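Local coordinates for protein (R)-specific secondary-alkylsulfatase (Pseudomonas sp., PDB 4AXH) that hydrolyses (R)-secondary-alkyl sulfates with strict inversion of configuration, giving (S)-secondary alcohols and sulfate, as a zinc-dependent homodimeric member of the metallo-beta-lactamase superfamily, at residues A42-E47 with G509-N514; D99-S104 with R239-Q244; D33-S38 with Q501-E506. All blocks are in the same frame, centred on the assembly; numbering follows the deposited sequence. Where two conformers were deposited one is given.

Interaction 1: residues A42-E47 with G509-N514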
ATOM      1  N   ALA A  42      10.034  18.471  30.981  1.00 41.55           N
ATOM      2  CA  ALA A  42      11.329  18.290  31.625  1.00 42.23           C
ATOM      3  C   ALA A  42      11.373  17.030  32.532  1.00 49.07           C
ATOM      4  O   ALA A  42      12.368  16.303  32.520  1.00 50.20           O
ATOM      5  CB  ALA A  42      11.716  19.543  32.405  1.00 42.65           C
ATOM      6  N   ALA A  43      10.283  16.763  33.281  1.00 44.89           N
ATOM      7  CA  ALA A  43      10.128  15.593  34.149  1.00 43.14           C
ATOM      8  C   ALA A  43      10.075  14.311  33.304  1.00 44.86           C
ATOM      9  O   ALA A  43      10.773  13.354  33.620  1.00 45.73           O
ATOM     10  CB  ALA A  43       8.859  15.724  34.969  1.00 43.54           C
ATOM     11  N   LYS A  44       9.258  14.306  32.230  1.00 39.33           N
ATOM     12  CA  LYS A  44       9.097  13.194  31.288  1.00 38.67           C
ATOM     13  C   LYS A  44      10.442  12.787  30.640  1.00 43.06           C
ATOM     14  O   LYS A  44      10.706  11.593  30.497  1.00 41.11           O
ATOM     15  CB  LYS A  44       8.071  13.550  30.208  1.00 39.12           C
ATOM     16  CG  LYS A  44       7.324  12.332  29.673  1.00 46.16           C
ATOM     17  CD  LYS A  44       6.826  12.526  28.220  1.00 49.66           C
ATOM     18  CE  LYS A  44       6.118  11.299  27.670  1.00 46.59           C
ATOM     19  NZ  LYS A  44       4.663  11.301  28.002  1.00 58.55           N
ATOM     20  N   ASN A  45      11.302  13.772  30.295  1.00 39.83           N
ATOM     21  CA  ASN A  45      12.607  13.511  29.699  1.00 39.72           C
ATOM     22  C   ASN A  45      13.571  12.941  30.707  1.00 43.30           C
ATOM     23  O   ASN A  45      14.251  11.963  30.398  1.00 44.39           O
ATOM     24  CB  ASN A  45      13.177  14.754  29.003  1.00 41.81           C
ATOM     25  CG  ASN A  45      12.526  15.083  27.675  1.00 45.71           C
ATOM     26  OD1 ASN A  45      11.958  14.221  26.994  1.00 46.62           O
ATOM     27  ND2 ASN A  45      12.601  16.347  27.276  1.00 32.52           N
ATOM     28  N   ALA A  46      13.613  13.510  31.919  1.00 38.88           N
ATOM     29  CA  ALA A  46      14.463  13.010  33.007  1.00 38.98           C
ATOM     30  C   ALA A  46      14.089  11.549  33.353  1.00 43.23           C
ATOM     31  O   ALA A  46      14.968  10.786  33.763  1.00 44.64           O
ATOM     32  CB  ALA A  46      14.348  13.893  34.239  1.00 39.63           C
ATOM     33  N   GLU A  47      12.795  11.170  33.162  1.00 37.15           N
ATOM     34  CA  GLU A  47      12.320   9.809  33.408  0.50 36.45           C
ATOM     35  C   GLU A  47      12.984   8.819  32.433  1.00 41.03           C
ATOM     36  O   GLU A  47      13.320   7.715  32.844  1.00 40.29           O
ATOM     37  CB  GLU A  47      10.767   9.740  33.419  0.50 36.92           C
ATOM     38  CG  GLU A  47      10.134   8.420  33.846  0.50 34.44           C
ATOM     39  CD  GLU A  47      10.688   7.691  35.055  0.50 42.28           C
ATOM     40  OE1 GLU A  47      11.336   8.347  35.905  0.50 32.65           O
ATOM     41  OE2 GLU A  47      10.454   6.462  35.160  0.50 18.10           O
ATOM     42  N   GLY A 509       7.580  17.820  20.313  1.00 41.07           N
ATOM     43  CA  GLY A 509       8.877  17.756  19.656  1.00 40.26           C
ATOM     44  C   GLY A 509       9.975  17.630  20.684  1.00 45.09           C
ATOM     45  O   GLY A 509      10.914  16.856  20.487  1.00 42.45           O
ATOM     46  N   TYR A 510       9.850  18.387  21.810  1.00 43.65           N
ATOM     47  CA  TYR A 510      10.786  18.329  22.933  1.00 43.89           C
ATOM     48  C   TYR A 510      10.728  16.944  23.596  1.00 43.78           C
ATOM     49  O   TYR A 510      11.712  16.504  24.174  1.00 42.34           O
ATOM     50  CB  TYR A 510      10.437  19.394  23.996  1.00 47.34           C
ATOM     51  CG  TYR A 510      10.675  20.846  23.611  1.00 51.83           C
ATOM     52  CD1 TYR A 510      11.606  21.189  22.632  1.00 53.87           C
ATOM     53  CD2 TYR A 510      10.001  21.881  24.258  1.00 52.57           C
ATOM     54  CE1 TYR A 510      11.839  22.521  22.284  1.00 54.81           C
ATOM     55  CE2 TYR A 510      10.203  23.216  23.895  1.00 53.56           C
ATOM     56  CZ  TYR A 510      11.123  23.532  22.905  1.00 59.78           C
ATOM     57  OH  TYR A 510      11.352  24.838  22.539  1.00 58.11           O
ATOM     58  N   GLN A 511       9.570  16.268  23.499  1.00 38.58           N
ATOM     59  CA  GLN A 511       9.283  14.986  24.136  1.00 37.46           C
ATOM     60  C   GLN A 511       9.655  13.745  23.333  1.00 38.00           C
ATOM     61  O   GLN A 511      10.108  12.770  23.928  1.00 37.67           O
ATOM     62  CB  GLN A 511       7.793  14.910  24.572  1.00 38.40           C
ATOM     63  CG  GLN A 511       7.469  15.634  25.884  1.00 34.72           C
ATOM     64  CD  GLN A 511       6.006  15.571  26.232  1.00 59.44           C
ATOM     65  OE1 GLN A 511       5.263  14.660  25.810  1.00 51.07           O
ATOM     66  NE2 GLN A 511       5.555  16.540  27.034  1.00 55.21           N
ATOM     67  N   THR A 512       9.393  13.746  22.013  1.00 33.28           N
ATOM     68  CA  THR A 512       9.628  12.606  21.101  1.00 31.79           C
ATOM     69  C   THR A 512      11.068  12.152  20.922  1.00 35.63           C
ATOM     70  O   THR A 512      11.979  12.975  20.731  1.00 35.96           O
ATOM     71  CB  THR A 512       8.917  12.766  19.769  1.00 34.82           C
ATOM     72  OG1 THR A 512       9.015  11.535  19.065  1.00 37.52           O
ATOM     73  CG2 THR A 512       9.497  13.887  18.910  1.00 32.83           C
ATOM     74  N   GLU A 513      11.237  10.815  20.937  1.00 30.12           N
ATOM     75  CA  GLU A 513      12.478  10.067  20.733  1.00 28.62           C
ATOM     76  C   GLU A 513      12.838  10.044  19.236  1.00 31.46           C
ATOM     77  O   GLU A 513      14.018   9.964  18.869  1.00 31.13           O
ATOM     78  CB  GLU A 513      12.255   8.632  21.237  1.00 29.69           C
ATOM     79  CG  GLU A 513      13.324   7.637  20.854  1.00 32.92           C
ATOM     80  CD  GLU A 513      13.300   6.371  21.667  1.00 36.90           C
ATOM     81  OE1 GLU A 513      12.188   5.853  21.923  1.00 27.37           O
ATOM     82  OE2 GLU A 513      14.397   5.901  22.053  1.00 24.80           O
ATOM     83  N   ASN A 514      11.805  10.101  18.393  1.00 27.26           N
ATOM     84  CA  ASN A 514      11.889  10.065  16.947  1.00 27.57           C
ATOM     85  C   ASN A 514      12.384  11.371  16.361  1.00 33.31           C
ATOM     86  O   ASN A 514      11.802  12.427  16.606  1.00 34.66           O
ATOM     87  CB  ASN A 514      10.539   9.666  16.362  1.00 25.52           C
ATOM     88  CG  ASN A 514      10.645   9.306  14.913  1.00 38.73           C
ATOM     89  OD1 ASN A 514      10.784  10.177  14.057  1.00 34.71           O
ATOM     90  ND2 ASN A 514      10.610   8.011  14.611  1.00 25.16           N
TER

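Interaction 2: residues D99-S104 with R239-Q244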
ATOM      1  N   ASP A  99      16.633  19.801  28.694  1.00 52.49           N
ATOM      2  CA  ASP A  99      15.260  19.479  29.119  1.00 52.91           C
ATOM      3  C   ASP A  99      14.306  19.496  27.907  1.00 52.52           C
ATOM      4  O   ASP A  99      13.247  18.861  27.935  1.00 50.74           O
ATOM      5  CB  ASP A  99      14.797  20.501  30.181  1.00 56.58           C
ATOM      6  CG  ASP A  99      15.623  20.522  31.455  1.00 81.93           C
ATOM      7  OD1 ASP A  99      16.844  20.789  31.368  1.00 92.32           O
ATOM      8  OD2 ASP A  99      15.042  20.299  32.549  1.00 85.00           O
ATOM      9  N   THR A 100      14.703  20.248  26.850  1.00 46.91           N
ATOM     10  CA  THR A 100      13.981  20.451  25.591  1.00 45.51           C
ATOM     11  C   THR A 100      14.277  19.366  24.515  1.00 49.27           C
ATOM     12  O   THR A 100      13.807  19.489  23.383  1.00 51.23           O
ATOM     13  CB  THR A 100      14.224  21.860  25.070  1.00 47.46           C
ATOM     14  OG1 THR A 100      15.593  21.982  24.758  1.00 48.37           O
ATOM     15  CG2 THR A 100      13.827  22.929  26.052  1.00 46.84           C
ATOM     16  N   VAL A 101      15.056  18.319  24.852  1.00 41.62           N
ATOM     17  CA  VAL A 101      15.296  17.200  23.944  1.00 39.31           C
ATOM     18  C   VAL A 101      15.403  15.854  24.658  1.00 41.02           C
ATOM     19  O   VAL A 101      16.160  15.720  25.609  1.00 39.83           O
ATOM     20  CB  VAL A 101      16.255  17.412  22.727  1.00 40.46           C
ATOM     21  CG1 VAL A 101      17.376  18.387  23.028  1.00 40.06           C
ATOM     22  CG2 VAL A 101      16.738  16.110  22.121  1.00 38.49           C
ATOM     23  N   ASN A 102      14.564  14.879  24.208  1.00 35.63           N
ATOM     24  CA  ASN A 102      14.505  13.513  24.689  1.00 32.98           C
ATOM     25  C   ASN A 102      15.916  12.945  24.771  1.00 35.25           C
ATOM     26  O   ASN A 102      16.668  13.050  23.804  1.00 36.09           O
ATOM     27  CB  ASN A 102      13.666  12.694  23.754  1.00 28.22           C
ATOM     28  CG  ASN A 102      13.400  11.289  24.262  1.00 39.55           C
ATOM     29  OD1 ASN A 102      14.317  10.489  24.517  1.00 26.29           O
ATOM     30  ND2 ASN A 102      12.132  10.928  24.322  1.00 18.82           N
ATOM     31  N   PRO A 103      16.302  12.376  25.933  1.00 30.33           N
ATOM     32  CA  PRO A 103      17.684  11.898  26.112  1.00 29.10           C
ATOM     33  C   PRO A 103      18.143  10.816  25.153  1.00 30.39           C
ATOM     34  O   PRO A 103      19.324  10.813  24.836  1.00 30.16           O
ATOM     35  CB  PRO A 103      17.723  11.474  27.583  1.00 30.30           C
ATOM     36  CG  PRO A 103      16.620  12.176  28.220  1.00 34.15           C
ATOM     37  CD  PRO A 103      15.543  12.226  27.190  1.00 30.82           C
ATOM     38  N   SER A 104      17.227   9.925  24.693  1.00 25.28           N
ATOM     39  CA  SER A 104      17.523   8.863  23.721  0.50 24.95           C
ATOM     40  C   SER A 104      17.845   9.468  22.344  1.00 29.49           C
ATOM     41  O   SER A 104      18.762   9.019  21.683  1.00 29.94           O
ATOM     42  CB  SER A 104      16.334   7.915  23.605  0.50 27.16           C
ATOM     43  OG  SER A 104      16.613   6.794  22.785  0.50 28.24           O
ATOM     44  N   ARG A 239      19.246  24.994  13.930  1.00 38.07           N
ATOM     45  CA  ARG A 239      19.869  23.940  14.716  1.00 36.93           C
ATOM     46  C   ARG A 239      19.985  24.464  16.139  1.00 48.67           C
ATOM     47  O   ARG A 239      20.144  25.680  16.345  1.00 50.40           O
ATOM     48  CB  ARG A 239      21.239  23.515  14.153  1.00 28.64           C
ATOM     49  CG  ARG A 239      21.356  23.405  12.612  1.00 28.71           C
ATOM     50  CD  ARG A 239      20.152  22.773  11.920  1.00 35.96           C
ATOM     51  NE  ARG A 239      20.237  22.801  10.460  1.00 32.71           N
ATOM     52  CZ  ARG A 239      19.240  22.478   9.636  1.00 50.90           C
ATOM     53  NH1 ARG A 239      18.043  22.155  10.121  1.00 23.63           N
ATOM     54  NH2 ARG A 239      19.422  22.507   8.322  1.00 63.70           N
ATOM     55  N   GLY A 240      19.859  23.561  17.110  1.00 46.64           N
ATOM     56  CA  GLY A 240      19.907  23.906  18.524  1.00 46.29           C
ATOM     57  C   GLY A 240      18.963  23.049  19.337  1.00 49.18           C
ATOM     58  O   GLY A 240      17.999  22.500  18.786  1.00 47.30           O
ATOM     59  N   ALA A 241      19.232  22.952  20.670  1.00 45.90           N
ATOM     60  CA  ALA A 241      18.492  22.152  21.659  1.00 44.98           C
ATOM     61  C   ALA A 241      17.005  22.448  21.719  1.00 49.47           C
ATOM     62  O   ALA A 241      16.240  21.577  22.148  1.00 49.43           O
ATOM     63  CB  ALA A 241      19.126  22.292  23.029  1.00 45.66           C
ATOM     64  N   GLN A 242      16.585  23.654  21.256  1.00 46.20           N
ATOM     65  CA  GLN A 242      15.180  24.078  21.206  1.00 45.59           C
ATOM     66  C   GLN A 242      14.563  23.879  19.807  1.00 46.76           C
ATOM     67  O   GLN A 242      13.357  24.080  19.641  1.00 47.28           O
ATOM     68  CB  GLN A 242      15.043  25.539  21.667  1.00 46.92           C
ATOM     69  CG  GLN A 242      15.038  25.706  23.184  1.00 63.24           C
ATOM     70  CD  GLN A 242      14.157  26.851  23.616  1.00 69.04           C
ATOM     71  OE1 GLN A 242      14.765  27.917  24.094  1.00 67.85           O
ATOM     72  NE2 GLN A 242      12.930  26.794  23.523  1.00 43.01           N
ATOM     73  N   ALA A 243      15.392  23.486  18.809  1.00 39.68           N
ATOM     74  CA  ALA A 243      14.970  23.275  17.420  1.00 37.84           C
ATOM     75  C   ALA A 243      15.509  21.927  16.774  1.00 42.07           C
ATOM     76  O   ALA A 243      15.346  20.868  17.391  1.00 42.27           O
ATOM     77  CB  ALA A 243      15.331  24.492  16.588  1.00 37.17           C
ATOM     78  N   GLN A 244      16.130  21.967  15.555  1.00 35.15           N
ATOM     79  CA  GLN A 244      16.644  20.794  14.858  1.00 34.42           C
ATOM     80  C   GLN A 244      17.896  20.237  15.511  1.00 38.96           C
ATOM     81  O   GLN A 244      18.856  20.972  15.709  1.00 40.42           O
ATOM     82  CB  GLN A 244      16.910  21.111  13.387  1.00 35.84           C
ATOM     83  CG  GLN A 244      16.600  19.952  12.430  1.00 29.87           C
ATOM     84  CD  GLN A 244      17.800  19.084  12.172  1.00 33.53           C
ATOM     85  OE1 GLN A 244      18.959  19.499  12.308  1.00 25.04           O
ATOM     86  NE2 GLN A 244      17.549  17.868  11.782  1.00 20.49           N
TER

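Interaction 3: residues D33-S38 with Q501-E506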
ATOM      1  N   ASP A  33       7.227  33.222  20.303  1.00 69.86           N
ATOM      2  CA  ASP A  33       8.614  32.835  20.562  1.00 69.62           C
ATOM      3  C   ASP A  33       8.719  31.351  20.957  1.00 70.14           C
ATOM      4  O   ASP A  33       7.752  30.786  21.465  1.00 68.96           O
ATOM      5  CB  ASP A  33       9.236  33.742  21.652  1.00 72.62           C
ATOM      6  CG  ASP A  33       8.824  35.214  21.589  1.00 89.79           C
ATOM      7  OD1 ASP A  33       7.670  35.530  21.995  1.00 96.93           O
ATOM      8  OD2 ASP A  33       9.659  36.054  21.156  1.00 90.39           O
ATOM      9  N   SER A  34       9.897  30.726  20.720  1.00 64.82           N
ATOM     10  CA  SER A  34      10.169  29.321  21.057  1.00 63.03           C
ATOM     11  C   SER A  34      10.189  29.093  22.593  1.00 63.53           C
ATOM     12  O   SER A  34      11.212  29.299  23.263  1.00 62.02           O
ATOM     13  CB  SER A  34      11.464  28.843  20.405  1.00 66.69           C
ATOM     14  OG  SER A  34      11.735  27.481  20.708  1.00 77.11           O
ATOM     15  N   LYS A  35       9.028  28.674  23.132  1.00 58.26           N
ATOM     16  CA  LYS A  35       8.793  28.406  24.560  1.00 56.88           C
ATOM     17  C   LYS A  35       9.758  27.337  25.104  1.00 60.11           C
ATOM     18  O   LYS A  35      10.068  26.395  24.369  1.00 61.08           O
ATOM     19  CB  LYS A  35       7.345  27.966  24.792  1.00 57.91           C
ATOM     20  CG  LYS A  35       6.317  28.804  24.042  1.00 66.10           C
ATOM     21  CD  LYS A  35       5.867  30.055  24.811  1.00 62.01           C
ATOM     22  CE  LYS A  35       5.946  31.333  24.010  1.00 40.94           C
ATOM     23  NZ  LYS A  35       5.082  31.288  22.801  1.00 53.03           N
ATOM     24  N   PRO A  36      10.267  27.457  26.359  1.00 53.15           N
ATOM     25  CA  PRO A  36      11.181  26.420  26.862  1.00 51.53           C
ATOM     26  C   PRO A  36      10.424  25.169  27.335  1.00 49.43           C
ATOM     27  O   PRO A  36       9.201  25.050  27.133  1.00 46.29           O
ATOM     28  CB  PRO A  36      11.914  27.138  28.006  1.00 53.53           C
ATOM     29  CG  PRO A  36      10.882  28.093  28.558  1.00 57.36           C
ATOM     30  CD  PRO A  36       9.993  28.483  27.398  1.00 53.35           C
ATOM     31  N   ALA A  37      11.162  24.232  27.959  1.00 44.13           N
ATOM     32  CA  ALA A  37      10.580  22.989  28.460  1.00 43.02           C
ATOM     33  C   ALA A  37       9.621  23.282  29.613  1.00 50.67           C
ATOM     34  O   ALA A  37       9.961  24.014  30.562  1.00 51.04           O
ATOM     35  CB  ALA A  37      11.678  22.040  28.917  1.00 42.59           C
ATOM     36  N   SER A  38       8.403  22.731  29.521  1.00 47.30           N
ATOM     37  CA  SER A  38       7.433  22.885  30.587  1.00 46.25           C
ATOM     38  C   SER A  38       7.864  21.981  31.761  1.00 52.99           C
ATOM     39  O   SER A  38       8.797  21.175  31.615  1.00 52.55           O
ATOM     40  CB  SER A  38       6.029  22.556  30.091  1.00 46.29           C
ATOM     41  OG  SER A  38       5.776  21.166  30.012  1.00 47.18           O
ATOM     42  N   GLN A 501      -1.458  25.970  19.381  1.00 55.08           N
ATOM     43  CA  GLN A 501      -1.182  24.695  18.710  1.00 54.10           C
ATOM     44  C   GLN A 501       0.309  24.526  18.411  1.00 58.56           C
ATOM     45  O   GLN A 501       0.824  23.416  18.537  1.00 60.42           O
ATOM     46  CB  GLN A 501      -2.025  24.492  17.460  1.00 54.67           C
ATOM     47  CG  GLN A 501      -2.311  23.007  17.212  1.00 55.74           C
ATOM     48  CD  GLN A 501      -2.455  22.616  15.749  1.00 74.86           C
ATOM     49  OE1 GLN A 501      -2.457  23.579  14.827  1.00 68.35           O
ATOM     50  NE2 GLN A 501      -2.564  21.431  15.416  1.00 64.39           N
ATOM     51  N   ALA A 502       1.013  25.627  18.092  1.00 52.88           N
ATOM     52  CA  ALA A 502       2.453  25.608  17.833  1.00 51.41           C
ATOM     53  C   ALA A 502       3.207  25.303  19.114  1.00 54.47           C
ATOM     54  O   ALA A 502       4.162  24.525  19.074  1.00 55.46           O
ATOM     55  CB  ALA A 502       2.909  26.928  17.251  1.00 51.57           C
ATOM     56  N   ASP A 503       2.740  25.854  20.254  1.00 48.36           N
ATOM     57  CA  ASP A 503       3.335  25.662  21.586  1.00 47.74           C
ATOM     58  C   ASP A 503       3.237  24.208  22.049  1.00 48.26           C
ATOM     59  O   ASP A 503       4.214  23.666  22.571  1.00 46.73           O
ATOM     60  CB  ASP A 503       2.690  26.611  22.631  1.00 50.37           C
ATOM     61  CG  ASP A 503       3.208  28.059  22.660  1.00 66.94           C
ATOM     62  OD1 ASP A 503       3.857  28.490  21.673  1.00 76.48           O
ATOM     63  OD2 ASP A 503       2.974  28.758  23.680  1.00 67.50           O
ATOM     64  N   ALA A 504       2.062  23.583  21.842  1.00 43.28           N
ATOM     65  CA  ALA A 504       1.761  22.197  22.190  1.00 41.71           C
ATOM     66  C   ALA A 504       2.547  21.217  21.316  1.00 42.87           C
ATOM     67  O   ALA A 504       3.062  20.246  21.872  1.00 42.95           O
ATOM     68  CB  ALA A 504       0.274  21.935  22.079  1.00 42.38           C
ATOM     69  N   MET A 505       2.657  21.482  19.970  1.00 36.27           N
ATOM     70  CA  MET A 505       3.440  20.703  18.978  1.00 34.44           C
ATOM     71  C   MET A 505       4.904  20.710  19.360  1.00 39.03           C
ATOM     72  O   MET A 505       5.547  19.672  19.331  1.00 39.06           O
ATOM     73  CB  MET A 505       3.349  21.325  17.582  1.00 35.98           C
ATOM     74  CG  MET A 505       2.213  20.809  16.761  1.00 38.34           C
ATOM     75  SD  MET A 505       2.710  20.679  15.034  1.00 41.02           S
ATOM     76  CE  MET A 505       1.093  20.506  14.280  1.00 37.60           C
ATOM     77  N   GLU A 506       5.427  21.903  19.704  1.00 35.78           N
ATOM     78  CA  GLU A 506       6.796  22.166  20.127  1.00 35.79           C
ATOM     79  C   GLU A 506       7.177  21.303  21.326  1.00 43.02           C
ATOM     80  O   GLU A 506       8.286  20.756  21.342  1.00 46.62           O
ATOM     81  CB  GLU A 506       6.915  23.652  20.466  1.00 37.41           C
ATOM     82  CG  GLU A 506       8.290  24.121  20.894  1.00 50.39           C
ATOM     83  CD  GLU A 506       8.357  25.627  20.966  1.00 59.36           C
ATOM     84  OE1 GLU A 506       7.848  26.207  21.955  1.00 43.08           O
ATOM     85  OE2 GLU A 506       8.820  26.228  19.970  1.00 43.82           O
TER

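Interaction 1: residues A42-E47 with G509-N514
Asn45, on helix 39-48, and Gln511, in the last turn of helix 495-511, bring the two backbones together, with 6.6 Å between Asn45 CA and Gln511 CA. The bond across the contact runs from Asn45 ND2 to the backbone oxygen of Tyr510 over 3.2 Å. It is fairly straight, with an N-H...O angle of 157°. Tyr510 O lies close to the plane of the Asn45 amide, yet the donor stands well above the carbonyl plane of Tyr510, so the approach is not onto a lone pair. The same ND2 also gives a hydrogen bond to Asp99 O, and two backbone oxygens thereby fix the rotation of a buried amide. The first torsion of Asn45 (chi1 -75°) sets CG beside the backbone N and opposite the carbonyl carbon, and carries the amide across to the helix end.

One residue earlier, the methylenes of Lys44 lie against the Gln511 amide. Lys44 CD sits 3.6 Å from Gln511 OE1 and 3.9 Å from Gln511 CG, the two chains crossing at about a right angle, so the lysine's methylenes rather than its ammonium do most of the touching. Gln511 is extended beyond CG, and its NE2 is held by Thr41 OG1.

The Asn45 amide, by binding a last-turn carbonyl of helix 495-511, fastens the N-terminal helix 39-48 to the helical alkylsulfatase dimerisation region. Just after that helix end, Thr512 OG1 accepts from Asn514 N over 3.2 Å, an ST turn in the short link between helices 495-511 and 515-529.

Interaction 2: residues D99-S104 with R239-Q244
Thr100 and Val101 rest against a type I beta turn, Gly240 to Ala243, which belongs to a long connection of the metallo-beta-lactamase region; the turn is closed by Ala243 N giving to Gly240 O over 2.8 Å. Along the first segment the contact starts at Thr100, whose CA lies 5.8 Å from that of Gln242. Its hydroxyl donates to the backbone oxygen of Ala241, OG1 to O 2.7 Å. The donor sits steeply above the carbonyl plane, with a C=O...OG1 angle of 112°, rather than on a lone pair. With chi1 at 65°, OG1 is tucked between the backbone N and the carbonyl carbon of its own residue, while CG2 lies anti to that carbonyl carbon and comes within 4.2 Å of Gln242 CG. The Gln242 chain then bends at chi2 and leads away from Thr100, and its NE2 bonds to Tyr510 OH and Ser34 O. The carbonyl of Thr100 is taken up by Arg518 of helix 515-529, which also binds Ala243 O through NE, so one guanidinium ties both sides of the contact to the dimerisation region.

Val101 follows: its CG1 lies 3.5 Å from Ala241 O and 4.3 Å from Ala241 CB, a loose methyl contact beside the polar bond. Beyond it the chain turns into helix 103-111. Asn102 is the N-cap, and its ND2 bonds to Gln511 O at the end of helix 495-511. The capping bond itself is made by the other end of the amide: Asn102 OD1 accepts from Ser104 N over 3.0 Å, with the donor in the carbonyl plane of the asparagine.

Interaction 3: residues D33-S38 with Q501-E506
Lys35 is folded down over the carboxylate of Asp503 in the close part of this contact. Bends at chi2, chi3 and chi4 take the chain across the carboxylate at a slant, with Lys35 CG 3.4 Å from both Asp503 OD1 and OD2, and then swing the ammonium back to it. Lys35 NZ makes a salt bridge to Asp503 OD1 at 3.3 Å, OD1 accepting through its syn lone pair, with only a weak bond to OD2. One helical turn on, Glu506 is buried; CG is anti to its backbone N (chi1 -178°) and the extended chain carries the carboxylate to the loop, where OE1 lies 3.0 Å from Lys35 N. Arg529 of helix 515-529 bridges both acids, Asp503 and Glu506, and completes a charge network that joins the N-terminal loop to two successive helices of the dimerisation region; the positive charges probably favour the ionised form of both carboxylates. On helix 495-511, Gln501 and Met505 pack on Ala440 and Pro439 of the second subunit.

The solvent side is looser. Lys35 NZ also makes a weak bond to Asp33 O. The exposed Ser34 side chain sets off away from the helix, yet its OG is 3.3 Å from Glu506 OE2, a possible hydrogen bond, since another acceptor is within reach of the same proton.

In the fold
The three contacts form one cluster on the same side of the chain's centre, away from the annotated zinc and sulfate sites. Centres lie about 9 Å apart for interactions 1 and 2, about 12 Å for 2 and 3, and about 13 Å for 1 and 3. Interactions 1 and 3 share helix 495-511, and their segments alternate along the chain: 33-38, 42-47, then 501-506, 509-514. Interaction 2 is nested inside both loops so closed. Tyr510 OH links all three, binding Gln242 NE2 and Lys35 O. The cluster therefore illustrates how an N-terminal segment, a turn of the metallo-beta-lactamase region and the helical dimerisation region can be joined at one junction.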